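Local structure of oxidized polyvinyl alcohol hydrolase (Sphingopyxis, 3WLA) at residues Lys31-Val36 with Val86-Glu91; Asn112-Gly117 with Ile161-Thr166; Asp175-Ala180 with Lys228-Val233; Val234-Gly239 with Pro259-Ser264; Ala278-His283 with Gly329-His334. The protein hydrolyses beta-diketones, among them oxidized polyvinyl alcohol in the second step of that polymer's degradation, and is inactive toward the monoketone structure. All coordinates share one frame; numbering follows the deposited sequence.

In the fold
Followed from the N terminus, the five contacts come one after another, none nesting or crossing. Contact 1 closes the loop from strand 31-38, next to the edge strand, to the turn after strand 81-85. Contact 2 folds the long loop before helix 133-145 onto the start of helix 163-174 and touches contact 1. Contact 3 brings the turn after that helix to the beginning of strand 232-238, whose continuation contact 4 sets against helix 257-269. Contact 5 joins strand 274-280 to the C-terminal tail and meets contact 4 through T261 and H334. Contacts 1, 3, 4 and 5 involve strands of the large alpha/beta-hydrolase sheet; contact 2 sits where its strand 155-161 ends.

Contact 1: Lys31-Val36 with Val86-Glu91; sequences KKRAFV and VRQCAE
R33 lays one face of its guanidinium over CG of Q88, which sits 3.2 Å above the centre of that plane. The contact lies at the antiparallel end of the alpha/beta-hydrolase sheet, where strand 31-38 runs beside strand 81-85 and the chain leaves the latter in a turn with a short 3-10 segment at 88-90. The R33 chain folds back at its second and third torsions (both near -60°), which carries the guanidinium off its own strand and above the turn. There NH2 donates to V86 O at 3.1 Å, with the oxygen in the guanidinium plane. NH1 turns to D134 of helix 133-145 in a salt bridge, so the flat group is fixed both at its edge and by a charge. Nearby, K31 extends past the Q88 side chain to a salt bridge with D133 of the same helix. Further along the strand, V86 N donates to A34 O at 2.9 Å, while A34 CB rests on V86 CB at 4.0 Å. Water 1 bridges the two segments, accepting from R33 NE at 2.7 Å and from A34 N at 2.9 Å and lying 2.7 Å from V86 O.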
# COMPACT_ATOMS: atom_id res chain seq x y z
N LYS A 31 20.16 1.35 -7.64
CA LYS A 31 19.91 -0.09 -7.64
C LYS A 31 19.27 -0.46 -8.97
O LYS A 31 18.77 0.40 -9.68
CB LYS A 31 18.97 -0.45 -6.47
CG LYS A 31 19.56 -0.18 -5.07
CD LYS A 31 18.48 -0.23 -3.97
CE LYS A 31 19.17 -0.38 -2.63
NZ LYS A 31 18.36 0.18 -1.58
N LYS A 32 19.28 -1.75 -9.30
CA LYS A 32 18.64 -2.22 -10.51
C LYS A 32 17.25 -2.77 -10.11
O LYS A 32 17.14 -3.80 -9.45
CB LYS A 32 19.49 -3.31 -11.18
CG LYS A 32 20.82 -2.72 -11.80
CD LYS A 32 21.66 -3.81 -12.47
CE LYS A 32 23.10 -3.32 -12.75
NZ LYS A 32 24.12 -4.45 -12.83
N ARG A 33 16.20 -2.09 -10.54
CA ARG A 33 14.84 -2.49 -10.13
C ARG A 33 14.03 -3.07 -11.29
O ARG A 33 14.36 -2.87 -12.48
CB ARG A 33 14.13 -1.30 -9.51
CG ARG A 33 14.86 -0.64 -8.32
CD ARG A 33 15.11 -1.64 -7.16
NE ARG A 33 13.84 -2.20 -6.62
CZ ARG A 33 13.14 -1.62 -5.64
NH1 ARG A 33 13.53 -0.48 -5.07
NH2 ARG A 33 12.06 -2.22 -5.17
N ALA A 34 13.00 -3.82 -10.94
CA ALA A 34 12.16 -4.50 -11.91
C ALA A 34 10.67 -4.28 -11.60
O ALA A 34 10.29 -4.02 -10.44
CB ALA A 34 12.51 -6.00 -11.91
N PHE A 35 9.85 -4.42 -12.64
CA PHE A 35 8.38 -4.24 -12.51
C PHE A 35 7.65 -4.79 -13.74
O PHE A 35 8.24 -4.90 -14.84
CB PHE A 35 8.03 -2.77 -12.25
CG PHE A 35 8.54 -1.81 -13.30
CD1 PHE A 35 9.73 -1.13 -13.13
CD2 PHE A 35 7.79 -1.58 -14.47
CE1 PHE A 35 10.20 -0.20 -14.11
CE2 PHE A 35 8.22 -0.67 -15.46
CZ PHE A 35 9.42 0.03 -15.29
N VAL A 36 6.39 -5.20 -13.55
CA VAL A 36 5.61 -5.77 -14.62
C VAL A 36 4.54 -4.78 -15.08
O VAL A 36 3.78 -4.26 -14.28
CB VAL A 36 5.00 -7.11 -14.14
CG1 VAL A 36 4.18 -7.77 -15.21
CG2 VAL A 36 6.14 -8.06 -13.73
N VAL A 86 8.59 -5.07 -8.40
CA VAL A 86 9.26 -6.19 -7.79
C VAL A 86 10.07 -5.73 -6.54
O VAL A 86 10.77 -4.68 -6.56
CB VAL A 86 10.22 -6.89 -8.81
CG1 VAL A 86 10.99 -8.01 -8.09
CG2 VAL A 86 9.35 -7.50 -9.98
N ARG A 87 9.98 -6.50 -5.46
CA ARG A 87 10.67 -6.14 -4.20
C ARG A 87 12.21 -6.23 -4.40
O ARG A 87 12.68 -7.14 -5.08
CB ARG A 87 10.27 -7.12 -3.09
CG ARG A 87 8.79 -7.01 -2.61
CD ARG A 87 8.34 -8.27 -1.86
NE ARG A 87 8.43 -9.38 -2.82
CZ ARG A 87 8.24 -10.66 -2.53
NH1 ARG A 87 7.92 -11.03 -1.28
NH2 ARG A 87 8.39 -11.57 -3.53
N GLN A 88 12.97 -5.33 -3.77
CA GLN A 88 14.44 -5.36 -3.87
C GLN A 88 15.01 -6.75 -3.58
O GLN A 88 15.86 -7.25 -4.32
CB GLN A 88 15.09 -4.37 -2.89
CG GLN A 88 14.83 -2.95 -3.20
CD GLN A 88 15.34 -2.01 -2.13
OE1 GLN A 88 14.62 -1.11 -1.68
NE2 GLN A 88 16.60 -2.19 -1.72
N CYS A 89 14.53 -7.37 -2.49
CA CYS A 89 15.00 -8.69 -2.05
C CYS A 89 14.73 -9.84 -3.04
O CYS A 89 15.38 -10.90 -2.95
CB CYS A 89 14.34 -9.04 -0.67
SG CYS A 89 12.49 -8.93 -0.82
N ALA A 90 13.78 -9.67 -3.95
CA ALA A 90 13.49 -10.73 -4.92
C ALA A 90 14.49 -10.65 -6.08
O ALA A 90 14.44 -11.45 -7.01
CB ALA A 90 12.04 -10.60 -5.47
N GLU A 91 15.39 -9.67 -6.01
CA GLU A 91 16.43 -9.45 -7.02
C GLU A 91 15.92 -9.55 -8.48
O GLU A 91 16.42 -10.35 -9.28
CB GLU A 91 17.58 -10.40 -6.75
CG GLU A 91 18.39 -10.01 -5.49
CD GLU A 91 19.53 -10.98 -5.20
OE1 GLU A 91 19.23 -12.17 -4.90
OE2 GLU A 91 20.72 -10.58 -5.29
O HOH W 1 12.88 -4.24 -8.11

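Contact 2: Asn112-Gly117 with Ile161-Thr166; sequences NPWNDG and ISAGGT. With SO4 (sulfate ion), chain D.
Apolar contacts come first: A163 CB, at the first turn of helix 163-174, meets P113 CB at 3.9 Å and lies in the ring plane of W114 at its edge, 3.9 Å from CD1. The indole NE1 donates to V54 O, which fixes the ring's rotation. In van der Waals contact, the methyl CG2 of T166 presses on the carboxylate carbon CG of D116 at 3.3 Å. Polar links pass through water 2, which donates to D116 OD2 at 2.9 Å and lies 2.9 Å from T166 OG1. D116 OD1 is bonded to Y190 OH, so both oxygens of the buried acid have partners; T166 OG1 is bonded to E188 N. An alanine in place of D116 would probably leave Y190 OH and water 2 without this acceptor and a gap where the carboxylate met the T166 methyl. A sulfate, probably from the crystallisation liquor, accepts S162 OG at O1 (2.6 Å) and also binds T56 N and V57 N, consistent with where alpha/beta-hydrolases place the oxyanion hole. S162, also bonded to H285 NE2, turns between strand and helix with positive phi (57°), as at the nucleophile elbow of this fold, consistent with its charge-relay role inferred by similarity.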
# COMPACT_ATOMS: atom_id res chain seq x y z
N ASN A 112 12.07 -6.86 5.84
CA ASN A 112 12.77 -6.88 4.59
C ASN A 112 11.99 -6.75 3.25
O ASN A 112 12.51 -6.18 2.31
CB ASN A 112 13.65 -8.14 4.52
CG ASN A 112 14.83 -7.98 3.56
OD1 ASN A 112 15.37 -6.90 3.44
ND2 ASN A 112 15.23 -9.04 2.91
N PRO A 113 10.77 -7.28 3.14
CA PRO A 113 10.14 -7.12 1.80
C PRO A 113 10.09 -5.74 1.14
O PRO A 113 10.39 -5.60 -0.07
CB PRO A 113 8.74 -7.69 2.00
CG PRO A 113 8.92 -8.72 3.09
CD PRO A 113 9.88 -7.99 4.06
N TRP A 114 9.70 -4.74 1.92
CA TRP A 114 9.59 -3.38 1.39
C TRP A 114 10.16 -2.45 2.42
O TRP A 114 10.04 -2.73 3.62
CB TRP A 114 8.12 -2.95 1.14
CG TRP A 114 7.41 -3.70 0.02
CD1 TRP A 114 6.43 -4.66 0.14
CD2 TRP A 114 7.62 -3.53 -1.38
NE1 TRP A 114 6.04 -5.09 -1.10
CE2 TRP A 114 6.74 -4.41 -2.06
CE3 TRP A 114 8.48 -2.71 -2.14
CZ2 TRP A 114 6.67 -4.50 -3.48
CZ3 TRP A 114 8.42 -2.80 -3.56
CH2 TRP A 114 7.51 -3.70 -4.21
N ASN A 115 10.77 -1.35 1.95
CA ASN A 115 11.35 -0.33 2.81
C ASN A 115 10.11 0.42 3.31
O ASN A 115 9.85 1.57 2.89
CB ASN A 115 12.21 0.63 2.00
CG ASN A 115 13.52 -0.00 1.48
OD1 ASN A 115 14.17 0.57 0.61
ND2 ASN A 115 13.91 -1.15 2.03
N ASP A 116 9.34 -0.23 4.19
CA ASP A 116 8.08 0.35 4.65
C ASP A 116 7.99 0.98 6.02
O ASP A 116 6.94 1.45 6.38
CB ASP A 116 6.95 -0.68 4.50
CG ASP A 116 7.22 -1.98 5.27
OD1 ASP A 116 7.92 -1.94 6.33
OD2 ASP A 116 6.72 -3.05 4.83
N GLY A 117 9.07 1.01 6.78
CA GLY A 117 8.96 1.60 8.11
C GLY A 117 10.31 1.61 8.79
O GLY A 117 11.02 0.59 8.85
N ILE A 161 -1.05 -5.92 -0.19
CA ILE A 161 -1.43 -6.82 0.88
C ILE A 161 -0.26 -6.98 1.87
O ILE A 161 0.90 -7.09 1.45
CB ILE A 161 -1.87 -8.18 0.28
CG1 ILE A 161 -2.16 -9.19 1.39
CG2 ILE A 161 -0.71 -8.79 -0.63
CD1 ILE A 161 -3.25 -8.76 2.47
N SER A 162 -0.54 -6.91 3.17
CA SER A 162 0.48 -7.13 4.20
C SER A 162 1.70 -6.17 4.07
O SER A 162 1.50 -4.96 4.14
CB SER A 162 0.91 -8.63 4.12
OG SER A 162 1.68 -9.03 5.26
N ALA A 163 2.94 -6.65 3.92
CA ALA A 163 4.05 -5.69 3.77
C ALA A 163 3.74 -4.72 2.60
O ALA A 163 4.10 -3.55 2.65
CB ALA A 163 5.40 -6.46 3.50
N GLY A 164 3.03 -5.19 1.58
CA GLY A 164 2.68 -4.31 0.49
C GLY A 164 1.65 -3.25 0.91
O GLY A 164 1.62 -2.16 0.36
N GLY A 165 0.80 -3.57 1.89
CA GLY A 165 -0.17 -2.57 2.38
C GLY A 165 0.60 -1.59 3.26
O GLY A 165 0.32 -0.39 3.26
N THR A 166 1.60 -2.10 3.98
CA THR A 166 2.46 -1.25 4.84
C THR A 166 3.20 -0.22 3.98
O THR A 166 3.26 1.00 4.29
CB THR A 166 3.52 -2.07 5.57
OG1 THR A 166 2.90 -3.13 6.33
CG2 THR A 166 4.31 -1.14 6.57
S SO4 D . 2.40 -12.13 3.53
O1 SO4 D . 3.01 -10.84 3.89
O2 SO4 D . 2.79 -12.50 2.15
O3 SO4 D . 2.92 -13.16 4.40
O4 SO4 D . 0.94 -12.10 3.65
O HOH W 2 5.26 -4.69 6.73

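Contact 3: Asp175-Ala180 with Lys228-Val233; sequences DSEFWA and KLDPMV
In S176 the hydroxyl stands between the backbone N and the carbonyl carbon (chi1 64°), which aims OG at the chain across from it: D230 N donates to it at 3.0 Å. M232 reaches back the other way. Its first torsion (chi1 -70°) and an extended second one bring SD to S176 CB, and the bend at chi3 (-60°) turns CE onto it as well, each at 3.6 Å. The same side chain brings CG to within 3.4 Å of W179 O, and it also touches L172 of helix 163-174. Beyond M232 the backbones meet directly. V233 N donates to A180 O at 2.9 Å, and the CA of M232 offers a further C-H to that oxygen at 3.1 Å, so one carbonyl takes two neighbouring groups. Toward the surface, water 3 donates to E177 O at 2.8 Å and to D230 OD2, tying the turn to the loop where the carboxylates of E177 and D230 come near each other without touching. K308 NZ probably eases the crowding of acceptors here, since it donates to S176 O, W179 O and P231 O and forms a long, weak ion pair with D230. The A180-V233 bond lies at the entry to the parallel pairing of strands 181-185 and 232-238, continued by V233 with G182. Residues 175-180 link helix 163-174 to strand 181-185 in the beta-alpha-beta crossover that starts at strand 155-161, the unit of alpha/beta-hydrolases that begins with the strand leading to the nucleophile elbow.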
# COMPACT_ATOMS: atom_id res chain seq x y z
N ASP A 175 4.54 10.68 0.14
CA ASP A 175 4.46 11.19 -1.21
C ASP A 175 3.02 11.38 -1.67
O ASP A 175 2.62 10.97 -2.77
CB ASP A 175 5.20 10.18 -2.12
CG ASP A 175 5.60 10.78 -3.47
OD1 ASP A 175 5.49 12.00 -3.61
OD2 ASP A 175 6.04 10.03 -4.37
N SER A 176 2.23 12.04 -0.84
CA SER A 176 0.85 12.28 -1.20
C SER A 176 0.72 13.29 -2.37
O SER A 176 -0.35 13.44 -2.95
CB SER A 176 0.07 12.78 0.01
OG SER A 176 0.56 14.03 0.46
N GLU A 177 1.80 13.95 -2.74
CA GLU A 177 1.76 14.90 -3.86
C GLU A 177 1.60 14.11 -5.16
O GLU A 177 1.08 14.61 -6.17
CB GLU A 177 3.05 15.71 -3.95
CG GLU A 177 3.20 16.78 -2.92
CD GLU A 177 3.44 16.22 -1.50
OE1 GLU A 177 4.04 15.09 -1.35
OE2 GLU A 177 3.02 16.94 -0.54
N PHE A 178 2.09 12.88 -5.16
CA PHE A 178 2.02 12.07 -6.35
C PHE A 178 0.73 11.24 -6.48
O PHE A 178 -0.07 11.45 -7.40
CB PHE A 178 3.29 11.18 -6.42
CG PHE A 178 3.45 10.44 -7.73
CD1 PHE A 178 3.68 11.14 -8.91
CD2 PHE A 178 3.37 9.04 -7.77
CE1 PHE A 178 3.83 10.47 -10.12
CE2 PHE A 178 3.53 8.34 -8.98
CZ PHE A 178 3.76 9.06 -10.17
N TRP A 179 0.53 10.32 -5.55
CA TRP A 179 -0.62 9.40 -5.56
C TRP A 179 -1.96 10.08 -5.25
O TRP A 179 -2.05 10.95 -4.36
CB TRP A 179 -0.40 8.30 -4.50
CG TRP A 179 0.92 7.55 -4.63
CD1 TRP A 179 2.06 7.68 -3.86
CD2 TRP A 179 1.24 6.63 -5.66
NE1 TRP A 179 3.07 6.90 -4.38
CE2 TRP A 179 2.59 6.24 -5.48
CE3 TRP A 179 0.50 6.10 -6.73
CZ2 TRP A 179 3.20 5.35 -6.32
CZ3 TRP A 179 1.12 5.22 -7.57
CH2 TRP A 179 2.46 4.85 -7.37
N ALA A 180 -2.98 9.66 -6.00
CA ALA A 180 -4.33 10.17 -5.77
C ALA A 180 -4.95 9.41 -4.59
O ALA A 180 -6.07 9.72 -4.12
CB ALA A 180 -5.18 9.98 -7.04
N LYS A 228 -0.76 17.66 7.63
CA LYS A 228 -1.47 17.85 6.40
C LYS A 228 -0.90 17.02 5.24
O LYS A 228 0.30 16.69 5.20
CB LYS A 228 -1.44 19.33 6.02
CG LYS A 228 -0.06 19.81 5.85
CD LYS A 228 -0.02 21.31 5.98
CE LYS A 228 1.40 21.76 6.34
NZ LYS A 228 1.89 21.30 7.71
N LEU A 229 -1.77 16.70 4.29
CA LEU A 229 -1.35 15.94 3.10
C LEU A 229 -2.08 16.51 1.88
O LEU A 229 -3.10 17.19 2.02
CB LEU A 229 -1.72 14.45 3.22
CG LEU A 229 -1.22 13.65 4.43
CD1 LEU A 229 -2.03 12.34 4.45
CD2 LEU A 229 0.31 13.40 4.34
N ASP A 230 -1.56 16.18 0.71
CA ASP A 230 -2.16 16.56 -0.56
C ASP A 230 -3.47 15.73 -0.62
O ASP A 230 -3.55 14.69 0.04
CB ASP A 230 -1.22 16.12 -1.67
CG ASP A 230 -1.25 17.06 -2.86
OD1 ASP A 230 -0.95 18.25 -2.64
OD2 ASP A 230 -1.55 16.61 -4.01
N PRO A 231 -4.49 16.16 -1.42
CA PRO A 231 -5.79 15.47 -1.55
C PRO A 231 -5.67 14.03 -2.05
O PRO A 231 -4.95 13.75 -3.03
CB PRO A 231 -6.56 16.35 -2.53
CG PRO A 231 -5.99 17.66 -2.30
CD PRO A 231 -4.50 17.35 -2.28
N MET A 232 -6.40 13.13 -1.38
CA MET A 232 -6.38 11.70 -1.71
C MET A 232 -7.61 10.98 -1.24
O MET A 232 -8.37 11.50 -0.40
CB MET A 232 -5.20 10.96 -1.03
CG MET A 232 -3.79 11.26 -1.51
SD MET A 232 -2.53 10.30 -0.63
CE MET A 232 -2.72 10.79 1.15
N VAL A 233 -7.79 9.76 -1.77
CA VAL A 233 -8.86 8.86 -1.33
C VAL A 233 -8.10 7.56 -0.89
O VAL A 233 -7.22 7.04 -1.61
CB VAL A 233 -9.90 8.57 -2.44
CG1 VAL A 233 -9.25 8.15 -3.67
CG2 VAL A 233 -10.88 7.54 -1.98
O HOH W 3 0.23 17.25 -6.60

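Contact 4: Val234-Gly239 with Pro259-Ser264; sequences VITVWG and PTTQAS
T236 pushes its methyl CG2 into the helix surface, where it meets T261 CB at 3.7 Å and T261 CG2 at 3.9 Å. This is the close-packed part. The methyl is set anti to the backbone N; OG1, anti to the carbonyl carbon (chi1 -68°), bonds H276 NE2 on the neighbouring strand. Two residues on in the strand, W238 crosses the same T261 at about a right angle, with CB and CD1 of the tryptophan each 3.7 Å from T261 OG1. That hydroxyl is already bonded elsewhere, to Y257 O one turn back in its own helix and to H334 NE2, and the W238 ring also meets the H334 ring, their planes about 35° apart. Strand 234-238 and helix 259-264 run nearly antiparallel, 162° between directions, with axes 8.7 Å apart, as in the beta-alpha-beta crossover of strand 232-238, helix 257-269 and strand 274-280. In this fold the turn after such a strand commonly carries the acid of the charge relay; D243, which takes G239 N, sits in triad geometry with S162 and H285 and may play that part. The looser side lies towards S264, whose OG is 3.7 Å from T236 CG2. Here the two hydroxyls, T236 OG1 and S264 OG, are bridged by water 4, which is 2.9 Å from OG1 and 2.6 Å from OG. Next in the helix comes S265, a charge-relay residue by similarity, whose OG bonds Q262 O.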
# COMPACT_ATOMS: atom_id res chain seq x y z
N VAL A 234 -8.41 7.07 0.30
CA VAL A 234 -7.73 5.88 0.83
C VAL A 234 -8.73 4.84 1.32
O VAL A 234 -9.65 5.16 2.12
CB VAL A 234 -6.78 6.28 1.98
CG1 VAL A 234 -6.06 5.01 2.59
CG2 VAL A 234 -5.77 7.29 1.45
N ILE A 235 -8.59 3.61 0.81
CA ILE A 235 -9.47 2.52 1.22
C ILE A 235 -8.63 1.55 2.04
O ILE A 235 -7.75 0.87 1.50
CB ILE A 235 -10.06 1.77 -0.00
CG1 ILE A 235 -10.94 2.73 -0.82
CG2 ILE A 235 -10.84 0.57 0.45
CD1 ILE A 235 -11.39 2.19 -2.11
N THR A 236 -8.87 1.49 3.35
CA THR A 236 -8.11 0.59 4.23
C THR A 236 -8.93 -0.67 4.33
O THR A 236 -10.15 -0.60 4.52
CB THR A 236 -7.92 1.18 5.65
OG1 THR A 236 -7.06 2.31 5.58
CG2 THR A 236 -7.24 0.16 6.57
N VAL A 237 -8.29 -1.84 4.19
CA VAL A 237 -9.04 -3.08 4.26
C VAL A 237 -8.49 -3.94 5.42
O VAL A 237 -7.28 -4.14 5.54
CB VAL A 237 -8.97 -3.86 2.92
CG1 VAL A 237 -9.63 -5.19 3.05
CG2 VAL A 237 -9.61 -3.06 1.78
N TRP A 238 -9.40 -4.41 6.29
CA TRP A 238 -9.09 -5.28 7.41
C TRP A 238 -9.76 -6.63 7.10
O TRP A 238 -10.93 -6.66 6.68
CB TRP A 238 -9.70 -4.73 8.70
CG TRP A 238 -9.58 -5.63 9.88
CD1 TRP A 238 -8.43 -6.10 10.45
CD2 TRP A 238 -10.65 -6.00 10.77
NE1 TRP A 238 -8.71 -6.73 11.66
CE2 TRP A 238 -10.06 -6.68 11.87
CE3 TRP A 238 -12.05 -5.80 10.74
CZ2 TRP A 238 -10.82 -7.17 12.95
CZ3 TRP A 238 -12.81 -6.28 11.81
CH2 TRP A 238 -12.18 -6.96 12.90
N GLY A 239 -9.07 -7.74 7.35
CA GLY A 239 -9.65 -9.05 7.01
C GLY A 239 -10.40 -9.76 8.14
O GLY A 239 -10.64 -10.98 8.07
N PRO A 259 -5.38 -3.46 15.44
CA PRO A 259 -4.94 -2.13 15.84
C PRO A 259 -4.27 -1.35 14.71
O PRO A 259 -4.33 -0.09 14.68
CB PRO A 259 -3.97 -2.39 16.98
CG PRO A 259 -3.50 -3.83 16.75
CD PRO A 259 -4.78 -4.50 16.31
N THR A 260 -3.61 -2.06 13.78
CA THR A 260 -2.96 -1.30 12.73
C THR A 260 -3.89 -0.68 11.74
O THR A 260 -3.60 0.41 11.24
CB THR A 260 -1.93 -2.13 11.93
OG1 THR A 260 -2.63 -3.08 11.12
CG2 THR A 260 -0.99 -2.83 12.86
N THR A 261 -4.99 -1.35 11.40
CA THR A 261 -5.91 -0.72 10.44
C THR A 261 -6.80 0.29 11.20
O THR A 261 -7.36 1.23 10.61
CB THR A 261 -6.75 -1.75 9.70
OG1 THR A 261 -7.45 -2.56 10.66
CG2 THR A 261 -5.84 -2.67 8.84
N GLN A 262 -6.89 0.12 12.53
CA GLN A 262 -7.66 1.11 13.29
C GLN A 262 -6.82 2.41 13.30
O GLN A 262 -7.31 3.49 12.98
CB GLN A 262 -7.88 0.68 14.74
CG GLN A 262 -8.61 1.80 15.53
CD GLN A 262 -10.04 1.84 15.12
OE1 GLN A 262 -10.77 0.86 15.33
NE2 GLN A 262 -10.47 2.94 14.50
N ALA A 263 -5.55 2.27 13.68
CA ALA A 263 -4.67 3.41 13.76
C ALA A 263 -4.57 4.13 12.42
O ALA A 263 -4.65 5.34 12.37
CB ALA A 263 -3.32 2.97 14.21
N SER A 264 -4.38 3.39 11.33
CA SER A 264 -4.30 4.05 10.05
C SER A 264 -5.62 4.72 9.74
O SER A 264 -5.62 5.87 9.28
CB SER A 264 -3.91 3.06 8.91
OG SER A 264 -4.96 2.13 8.66
O HOH W 4 -4.32 1.71 6.15

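Contact 5: Ala278-His283 with Gly329-His334; sequences ACSATH and GRFTDH
S280 OG donates to D333 OD2 at 2.5 Å, meeting the carboxylate on its syn side, 18° out of the plane. The second oxygen, D333 OD1, takes H334 ND1 at 2.6 Å with OD1 close to the imidazole plane, so a single carboxylate fixes both a strand hydroxyl and the histidine next in sequence. The F331 ring lies between A278 and H334. It is sandwiched: A278 CB makes a CH-pi contact on one face, 3.4 Å from the centroid and 12° off the normal, while H334 CE1 lies on the opposite face, 3.1 Å above the plane and toward the rim. S280 OG and C279 O approach the ring edge, where F331 CE1 lies 3.4 Å from C279 O. The segment 278-280 belongs to strand 274-280 of the alpha/beta-hydrolase sheet, flanked by the antiparallel edge strand 325-328, and the disulfide C279-C326 ties the two strands just beside the contact. An alanine in place of F331 would probably open a gap between A278 CB and H334 CE1 and remove the CH-pi contact. On the backbone, F331 N donates to OG of S265, a residue assigned to the charge relay by similarity, and F331 O takes Q262 NE2.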
# COMPACT_ATOMS: atom_id res chain seq x y z
N ALA A 278 -13.22 2.81 5.31
CA ALA A 278 -12.87 1.68 6.16
C ALA A 278 -13.68 0.47 5.75
O ALA A 278 -14.89 0.44 5.97
CB ALA A 278 -13.11 2.00 7.63
N CYS A 279 -13.00 -0.52 5.17
CA CYS A 279 -13.64 -1.74 4.70
C CYS A 279 -13.27 -2.93 5.55
O CYS A 279 -12.10 -3.17 5.83
CB CYS A 279 -13.24 -2.07 3.25
SG CYS A 279 -14.04 -1.03 1.98
N SER A 280 -14.30 -3.66 5.97
CA SER A 280 -14.12 -4.82 6.82
C SER A 280 -14.53 -6.01 6.00
O SER A 280 -15.55 -5.99 5.34
CB SER A 280 -14.98 -4.70 8.10
OG SER A 280 -14.53 -3.59 8.88
N ALA A 281 -13.69 -7.05 6.03
CA ALA A 281 -13.94 -8.28 5.25
C ALA A 281 -13.71 -9.44 6.22
O ALA A 281 -13.47 -9.22 7.40
CB ALA A 281 -12.95 -8.32 4.02
N THR A 282 -13.78 -10.69 5.75
CA THR A 282 -13.64 -11.84 6.67
C THR A 282 -12.64 -12.91 6.22
O THR A 282 -12.58 -14.01 6.79
CB THR A 282 -15.01 -12.55 6.83
OG1 THR A 282 -15.47 -12.97 5.53
CG2 THR A 282 -16.04 -11.56 7.36
N HIS A 283 -11.81 -12.58 5.25
CA HIS A 283 -10.86 -13.55 4.75
C HIS A 283 -9.55 -13.78 5.49
O HIS A 283 -8.72 -14.61 5.06
CB HIS A 283 -10.57 -13.19 3.32
CG HIS A 283 -9.96 -11.85 3.19
ND1 HIS A 283 -10.69 -10.68 3.32
CD2 HIS A 283 -8.65 -11.48 3.10
CE1 HIS A 283 -9.86 -9.65 3.33
NE2 HIS A 283 -8.62 -10.11 3.20
N GLY A 329 -14.78 7.23 6.80
CA GLY A 329 -14.24 7.51 8.13
C GLY A 329 -13.42 6.40 8.81
O GLY A 329 -12.93 5.47 8.11
N ARG A 330 -13.27 6.47 10.14
CA ARG A 330 -12.48 5.47 10.86
C ARG A 330 -13.25 4.18 11.14
O ARG A 330 -14.49 4.14 11.05
CB ARG A 330 -11.99 6.04 12.19
CG ARG A 330 -13.13 6.39 13.17
CD ARG A 330 -12.64 6.93 14.52
NE ARG A 330 -12.09 5.90 15.38
CZ ARG A 330 -12.80 5.05 16.12
NH1 ARG A 330 -14.13 5.11 16.11
NH2 ARG A 330 -12.17 4.13 16.89
N PHE A 331 -12.53 3.11 11.44
CA PHE A 331 -13.25 1.88 11.76
C PHE A 331 -14.01 2.05 13.11
O PHE A 331 -13.48 2.63 14.06
CB PHE A 331 -12.27 0.70 11.90
CG PHE A 331 -11.78 0.16 10.58
CD1 PHE A 331 -12.58 -0.64 9.81
CD2 PHE A 331 -10.50 0.48 10.12
CE1 PHE A 331 -12.11 -1.14 8.57
CE2 PHE A 331 -10.02 -0.00 8.91
CZ PHE A 331 -10.83 -0.82 8.12
N THR A 332 -15.23 1.53 13.18
CA THR A 332 -16.01 1.57 14.42
C THR A 332 -16.25 0.12 14.83
O THR A 332 -16.70 -0.15 15.96
CB THR A 332 -17.36 2.29 14.23
OG1 THR A 332 -18.15 1.59 13.27
CG2 THR A 332 -17.13 3.72 13.75
N ASP A 333 -15.87 -0.82 13.95
CA ASP A 333 -16.06 -2.24 14.26
C ASP A 333 -14.87 -3.04 14.83
O ASP A 333 -14.99 -4.26 15.00
CB ASP A 333 -16.63 -2.96 13.06
CG ASP A 333 -15.56 -3.20 11.95
OD1 ASP A 333 -14.42 -2.68 12.08
OD2 ASP A 333 -15.90 -3.89 10.96
N HIS A 334 -13.74 -2.39 15.12
CA HIS A 334 -12.58 -3.09 15.67
C HIS A 334 -12.59 -3.21 17.21
O HIS A 334 -12.19 -4.26 17.76
CB HIS A 334 -11.29 -2.40 15.23
CG HIS A 334 -10.96 -2.57 13.77
ND1 HIS A 334 -11.92 -2.74 12.80
CD2 HIS A 334 -9.77 -2.59 13.12
CE1 HIS A 334 -11.35 -2.87 11.62
NE2 HIS A 334 -10.04 -2.77 11.78